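Local atomic coordinates of fibrillarin-like rRNA/tRNA 2'-O-methyltransferase (Methanocaldococcus jannaschii, PDB entry 1FBN), a protein that probably transfers methyl groups from S-adenosyl-L-methionine to ribose 2'-hydroxyls of rRNA and tRNA at sites chosen by a guide RNA. Residues 70-75 and 144-149. Numbering follows the deposited sequence.
Sequences MPIKRD and VDVIYE
Val-146 pushes its two methyls into the step between Pro-71 and Ile-72, one branch for each neighbour. CG2 comes in obliquely at the CB-CG side of the proline ring, 3.9 Å from Pro-71 CB and 4.0 Å from Pro-71 CG, and also brushes the carbonyl oxygen of that residue. The other methyl, CG1, stands anti to the backbone N (chi1 -179°) and meets the CG1 methylene of Ile-72 at 3.9 Å. Ile-72 in turn holds that methylene beside its own backbone N (chi1 -62°), which swings it in to the valine. Both pairs cross at roughly right angles, so the fit is by branches and not by side chains lying alongside. Ile-78 of strand 77-81 also touches Ile-72, and Tyr-173 touches Pro-71. At the polar end a water donates to both Asp-75 O (3.1 Å) and Asp-145 OD2 (2.9 Å), bridging the two segments, which share no direct hydrogen bond. The same OD2 accepts the backbone N-H of Lys-77, while OD1 forms a salt bridge with Lys-169. The loop leading into strand 77-81 thus packs against strand 144-149, its parallel neighbour; both strands lie in the middle of the Rossmann-like sheet of S-adenosyl-L-methionine-dependent methyltransferases.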
loop_
_atom_site.group_PDB
_atom_site.type_symbol
_atom_site.label_atom_id
_atom_site.label_comp_id
_atom_site.label_asym_id
_atom_site.label_seq_id
_atom_site.Cartn_x
_atom_site.Cartn_y
_atom_site.Cartn_z
HETATM N N MSE A 70 7.736 -5.938 5.154
HETATM C CA MSE A 70 6.387 -5.934 4.588
HETATM C C MSE A 70 5.471 -6.535 5.650
HETATM O O MSE A 70 5.362 -7.757 5.777
HETATM C CB MSE A 70 6.335 -6.743 3.286
HETATM C CG MSE A 70 4.931 -6.905 2.708
HETATM SE SE MSE A 70 4.061 -5.348 2.481
HETATM C CE MSE A 70 2.874 -5.846 1.249
ATOM N N PRO A 71 4.831 -5.670 6.455
ATOM C CA PRO A 71 3.918 -6.043 7.541
ATOM C C PRO A 71 2.531 -6.578 7.164
ATOM O O PRO A 71 1.859 -7.180 7.998
ATOM C CB PRO A 71 3.830 -4.755 8.352
ATOM C CG PRO A 71 3.910 -3.703 7.298
ATOM C CD PRO A 71 5.020 -4.208 6.412
ATOM N N ILE A 72 2.098 -6.356 5.928
ATOM C CA ILE A 72 0.790 -6.834 5.495
ATOM C C ILE A 72 0.814 -8.350 5.330
ATOM O O ILE A 72 1.517 -8.878 4.473
ATOM C CB ILE A 72 0.346 -6.156 4.174
ATOM C CG1 ILE A 72 0.210 -4.645 4.392
ATOM C CG2 ILE A 72 -0.977 -6.758 3.680
ATOM C CD1 ILE A 72 -0.109 -3.853 3.139
ATOM N N LYS A 73 0.050 -9.038 6.175
ATOM C CA LYS A 73 -0.038 -10.497 6.158
ATOM C C LYS A 73 -1.423 -10.951 5.681
ATOM O O LYS A 73 -2.284 -10.123 5.377
ATOM C CB LYS A 73 0.228 -11.044 7.565
ATOM C CG LYS A 73 1.518 -10.561 8.214
ATOM C CD LYS A 73 2.752 -11.130 7.538
ATOM C CE LYS A 73 4.017 -10.770 8.308
ATOM N NZ LYS A 73 5.218 -11.463 7.763
ATOM N N ARG A 74 -1.642 -12.267 5.649
ATOM C CA ARG A 74 -2.915 -12.838 5.203
ATOM C C ARG A 74 -4.110 -12.432 6.048
ATOM O O ARG A 74 -5.191 -12.185 5.516
ATOM C CB ARG A 74 -2.852 -14.368 5.154
ATOM C CG ARG A 74 -1.996 -14.933 4.042
ATOM C CD ARG A 74 -1.883 -16.444 4.156
ATOM N NE ARG A 74 -2.677 -17.157 3.157
ATOM C CZ ARG A 74 -3.827 -17.773 3.410
ATOM N NH1 ARG A 74 -4.332 -17.764 4.636
ATOM N NH2 ARG A 74 -4.468 -18.415 2.442
ATOM N N ASP A 75 -3.919 -12.371 7.362
ATOM C CA ASP A 75 -5.002 -12.017 8.277
ATOM C C ASP A 75 -4.959 -10.569 8.775
ATOM O O ASP A 75 -5.633 -10.220 9.746
ATOM C CB ASP A 75 -5.002 -12.982 9.469
ATOM C CG ASP A 75 -3.734 -12.886 10.306
ATOM O OD1 ASP A 75 -2.705 -12.370 9.810
ATOM O OD2 ASP A 75 -3.768 -13.328 11.474
ATOM N N VAL A 144 -6.594 -1.548 13.475
ATOM C CA VAL A 144 -5.863 -2.157 12.371
ATOM C C VAL A 144 -4.416 -2.521 12.676
ATOM O O VAL A 144 -3.805 -1.989 13.603
ATOM C CB VAL A 144 -5.907 -1.254 11.102
ATOM C CG1 VAL A 144 -7.359 -0.968 10.703
ATOM C CG2 VAL A 144 -5.155 0.047 11.341
ATOM N N ASP A 145 -3.878 -3.433 11.872
ATOM C CA ASP A 145 -2.497 -3.894 12.006
ATOM C C ASP A 145 -1.563 -3.026 11.173
ATOM O O ASP A 145 -0.408 -2.812 11.530
ATOM C CB ASP A 145 -2.381 -5.338 11.520
ATOM C CG ASP A 145 -3.296 -6.275 12.266
ATOM O OD1 ASP A 145 -2.984 -6.593 13.430
ATOM O OD2 ASP A 145 -4.330 -6.682 11.699
ATOM N N VAL A 146 -2.076 -2.536 10.050
ATOM C CA VAL A 146 -1.284 -1.718 9.147
ATOM C C VAL A 146 -2.093 -0.579 8.535
ATOM O O VAL A 146 -3.290 -0.709 8.286
ATOM C CB VAL A 146 -0.734 -2.582 7.961
ATOM C CG1 VAL A 146 0.116 -1.731 7.016
ATOM C CG2 VAL A 146 0.077 -3.763 8.478
ATOM N N ILE A 147 -1.437 0.559 8.355
ATOM C CA ILE A 147 -2.059 1.693 7.689
ATOM C C ILE A 147 -1.168 1.945 6.481
ATOM O O ILE A 147 0.059 2.015 6.612
ATOM C CB ILE A 147 -2.089 2.977 8.554
ATOM C CG1 ILE A 147 -3.054 2.815 9.730
ATOM C CG2 ILE A 147 -2.536 4.162 7.700
ATOM C CD1 ILE A 147 -3.138 4.041 10.625
ATOM N N TYR A 148 -1.773 1.969 5.299
ATOM C CA TYR A 148 -1.044 2.242 4.068
ATOM C C TYR A 148 -1.560 3.585 3.577
ATOM O O TYR A 148 -2.760 3.745 3.359
ATOM C CB TYR A 148 -1.309 1.166 3.006
ATOM C CG TYR A 148 -0.595 1.431 1.695
ATOM C CD1 TYR A 148 0.702 0.958 1.477
ATOM C CD2 TYR A 148 -1.201 2.184 0.684
ATOM C CE1 TYR A 148 1.381 1.230 0.287
ATOM C CE2 TYR A 148 -0.533 2.461 -0.511
ATOM C CZ TYR A 148 0.758 1.981 -0.700
ATOM O OH TYR A 148 1.424 2.245 -1.873
ATOM N N GLU A 149 -0.652 4.539 3.396
ATOM C CA GLU A 149 -1.036 5.867 2.944
ATOM C C GLU A 149 -0.340 6.328 1.666
ATOM O O GLU A 149 0.879 6.226 1.530
ATOM C CB GLU A 149 -0.803 6.883 4.059
ATOM C CG GLU A 149 -1.210 8.293 3.682
ATOM C CD GLU A 149 -1.067 9.275 4.820
ATOM O OE1 GLU A 149 -1.132 8.848 5.990
ATOM O OE2 GLU A 149 -0.904 10.479 4.543
HETATM O O HOH W 1 -5.413 -9.196 12.713
#